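Local coordinates for putative creatinine amidohydrolase (Bacteroides fragilis, PDB 3LUB), which is a zinc-binding member of the creatininase family and probably hydrolyses carbon-nitrogen bonds in linear amides, at the interface of chains A and B. Residues are numbered along the deposited sequence; one frame, centred on the assembly and turned at random. Chains: chain A/B, Putative creatinine amidohydrolase.

The interface of chains A and B. Residues chain A 92, 96, 127, 130-131; chain B 89-92.
A:Tyr92 and B:Tyr92 lie face to face across a local two-fold axis. Their ring centroids are 3.6 Å apart and the planes differ by 6°, so this is a nearly parallel stack. The two side chains cross at an oblique angle, so the rings overlap while their hydroxyls point different ways. CE1 of A:Tyr92 sits over the B ring, 3.3 Å from CD1 of B:Tyr92, and each hydroxyl OH lies over CD2 of the other ring. In both copies CG is anti to the backbone N (chi1 -171° in A:Tyr92), which swings the ring out from the start of helix 92-108.

The carboxylate of A:Asp131, on helix 126-135, meets the segment leading into the B helix. Its OD1 lies at the edge of the B:His89 imidazole, in the ring plane, and accepts a hydrogen bond from NE2 at 2.8 Å. The carboxylate and ring planes are 67° apart. OD2 accepts a hydrogen bond from the backbone N-H of B:Tyr92 on its syn lone pair, N to OD2 3.1 Å, a fairly straight bond. This caps the first turn of the B helix, whose N-terminal end may stabilise the negative charge. Water 1 joins OD1 to the carbonyl O of B:Thr90, and the carboxylate also packs over CA of B:Arg91.

The aspartate contacts recur with the chains exchanged and flank the shared tyrosine stack. Together they join two subunits of the deposited hexamer, which may be the working assembly.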
ATOM      1  N   TYR A  92      11.067  -5.909   1.969  1.00 17.66           N
ATOM      2  CA  TYR A  92      10.358  -6.546   3.112  1.00 17.42           C
ATOM      3  C   TYR A  92       8.845  -6.630   2.878  1.00 15.54           C
ATOM      4  O   TYR A  92       8.219  -7.652   3.229  1.00 17.35           O
ATOM      5  CB  TYR A  92      10.637  -5.784   4.429  1.00 18.45           C
ATOM      6  CG  TYR A  92      10.132  -6.458   5.709  1.00 19.59           C
ATOM      7  CD1 TYR A  92       8.805  -6.379   6.110  1.00 18.91           C
ATOM      8  CD2 TYR A  92      11.017  -7.120   6.536  1.00 23.71           C
ATOM      9  CE1 TYR A  92       8.376  -7.005   7.328  1.00 23.22           C
ATOM     10  CE2 TYR A  92      10.617  -7.712   7.716  1.00 25.20           C
ATOM     11  CZ  TYR A  92       9.297  -7.656   8.109  1.00 24.10           C
ATOM     12  OH  TYR A  92       8.991  -8.313   9.298  1.00 31.18           O
ATOM     13  N   GLN A  96       6.441  -9.813   2.864  1.00 16.16           N
ATOM     14  CA  GLN A  96       5.276  -9.872   3.753  1.00 16.93           C
ATOM     15  C   GLN A  96       3.991 -10.232   2.971  1.00 15.58           C
ATOM     16  O   GLN A  96       3.159 -10.988   3.451  1.00 16.61           O
ATOM     17  CB  GLN A  96       5.104  -8.535   4.507  1.00 17.06           C
ATOM     18  CG  GLN A  96       4.079  -8.626   5.621  1.00 19.82           C
ATOM     19  CD  GLN A  96       3.915  -7.361   6.461  1.00 26.58           C
ATOM     20  OE1 GLN A  96       4.735  -7.041   7.327  1.00 35.55           O
ATOM     21  NE2 GLN A  96       2.800  -6.662   6.235  1.00 39.55           N
ATOM     22  N   GLY A 127       8.824  -9.588  12.592  1.00 17.76           N
ATOM     23  CA  GLY A 127       7.798  -8.569  12.329  1.00 18.20           C
ATOM     24  C   GLY A 127       6.552  -9.098  11.640  1.00 19.23           C
ATOM     25  O   GLY A 127       5.433  -8.816  12.055  1.00 17.81           O
ATOM     26  N   ARG A 130       4.685 -11.341  14.007  1.00 18.25           N
ATOM     27  CA  ARG A 130       3.911 -10.558  14.973  1.00 18.27           C
ATOM     28  C   ARG A 130       2.593 -10.060  14.409  1.00 19.15           C
ATOM     29  O   ARG A 130       1.526 -10.250  15.020  1.00 20.22           O
ATOM     30  CB  ARG A 130       4.716  -9.383  15.533  1.00 19.19           C
ATOM     31  CG  ARG A 130       5.668  -9.784  16.623  1.00 19.07           C
ATOM     32  CD  ARG A 130       6.348  -8.631  17.284  1.00 21.86           C
ATOM     33  NE  ARG A 130       7.032  -9.071  18.496  1.00 20.58           N
ATOM     34  CZ  ARG A 130       8.323  -9.415  18.589  1.00 22.36           C
ATOM     35  NH1 ARG A 130       9.161  -9.321  17.569  1.00 21.08           N
ATOM     36  NH2 ARG A 130       8.793  -9.812  19.753  1.00 22.17           N
ATOM     37  N   ASP A 131       2.653  -9.431  13.244  1.00 19.17           N
ATOM     38  CA  ASP A 131       1.454  -8.897  12.600  1.00 19.08           C
ATOM     39  C   ASP A 131       0.443  -9.976  12.201  1.00 19.57           C
ATOM     40  O   ASP A 131      -0.752  -9.770  12.354  1.00 20.67           O
ATOM     41  CB  ASP A 131       1.856  -8.046  11.390  1.00 20.52           C
ATOM     42  CG  ASP A 131       2.639  -6.803  11.795  1.00 24.93           C
ATOM     43  OD1 ASP A 131       2.483  -6.384  12.979  1.00 19.98           O
ATOM     44  OD2 ASP A 131       3.390  -6.267  10.938  1.00 21.69           O
TER
ATOM     45  N   HIS B  89       0.032  -1.660  19.617  1.00 18.54           N
ATOM     46  CA  HIS B  89       0.819  -2.453  18.666  1.00 18.07           C
ATOM     47  C   HIS B  89       0.924  -1.659  17.363  1.00 17.22           C
ATOM     48  O   HIS B  89      -0.072  -1.194  16.805  1.00 17.74           O
ATOM     49  CB  HIS B  89       0.248  -3.873  18.438  1.00 16.64           C
ATOM     50  CG  HIS B  89       0.920  -4.605  17.323  1.00 18.99           C
ATOM     51  ND1 HIS B  89       2.236  -5.023  17.389  1.00 19.33           N
ATOM     52  CD2 HIS B  89       0.480  -4.946  16.089  1.00 19.31           C
ATOM     53  CE1 HIS B  89       2.575  -5.586  16.245  1.00 19.55           C
ATOM     54  NE2 HIS B  89       1.537  -5.523  15.429  1.00 18.13           N
ATOM     55  N   THR B  90       2.134  -1.539  16.857  1.00 17.26           N
ATOM     56  CA  THR B  90       2.361  -0.927  15.579  1.00 17.14           C
ATOM     57  C   THR B  90       2.778  -1.983  14.567  1.00 16.63           C
ATOM     58  O   THR B  90       3.717  -2.738  14.819  1.00 17.28           O
ATOM     59  CB  THR B  90       3.478   0.126  15.709  1.00 16.55           C
ATOM     60  OG1 THR B  90       3.285   0.837  16.942  1.00 17.89           O
ATOM     61  CG2 THR B  90       3.439   1.060  14.569  1.00 15.00           C
ATOM     62  N   ARG B  91       2.112  -2.013  13.413  1.00 14.75           N
ATOM     63  CA  ARG B  91       2.523  -2.894  12.309  1.00 15.76           C
ATOM     64  C   ARG B  91       3.871  -2.467  11.747  1.00 16.92           C
ATOM     65  O   ARG B  91       4.208  -1.278  11.729  1.00 16.17           O
ATOM     66  CB  ARG B  91       1.505  -2.921  11.173  1.00 15.73           C
ATOM     67  CG  ARG B  91       0.188  -3.612  11.461  1.00 18.89           C
ATOM     68  CD  ARG B  91      -0.868  -3.256  10.418  1.00 18.91           C
ATOM     69  NE  ARG B  91      -1.192  -1.830  10.453  1.00 23.94           N
ATOM     70  CZ  ARG B  91      -2.074  -1.214   9.673  1.00 26.39           C
ATOM     71  NH1 ARG B  91      -2.734  -1.886   8.762  1.00 28.99           N
ATOM     72  NH2 ARG B  91      -2.300   0.087   9.807  1.00 24.94           N
ATOM     73  N   TYR B  92       4.636  -3.447  11.268  1.00 17.63           N
ATOM     74  CA  TYR B  92       5.943  -3.190  10.657  1.00 17.44           C
ATOM     75  C   TYR B  92       5.836  -2.149   9.540  1.00 15.46           C
ATOM     76  O   TYR B  92       6.715  -1.337   9.381  1.00 17.62           O
ATOM     77  CB  TYR B  92       6.525  -4.508  10.102  1.00 18.77           C
ATOM     78  CG  TYR B  92       7.997  -4.444   9.666  1.00 20.00           C
ATOM     79  CD1 TYR B  92       8.391  -3.854   8.435  1.00 22.59           C
ATOM     80  CD2 TYR B  92       8.991  -4.959  10.477  1.00 23.92           C
ATOM     81  CE1 TYR B  92       9.744  -3.787   8.052  1.00 20.01           C
ATOM     82  CE2 TYR B  92      10.342  -4.913  10.083  1.00 24.71           C
ATOM     83  CZ  TYR B  92      10.694  -4.334   8.875  1.00 23.51           C
ATOM     84  OH  TYR B  92      12.020  -4.294   8.549  1.00 30.99           O
TER
HETATM   85  O   HOH W   1       5.040  -5.218  13.946  1.00 24.36           O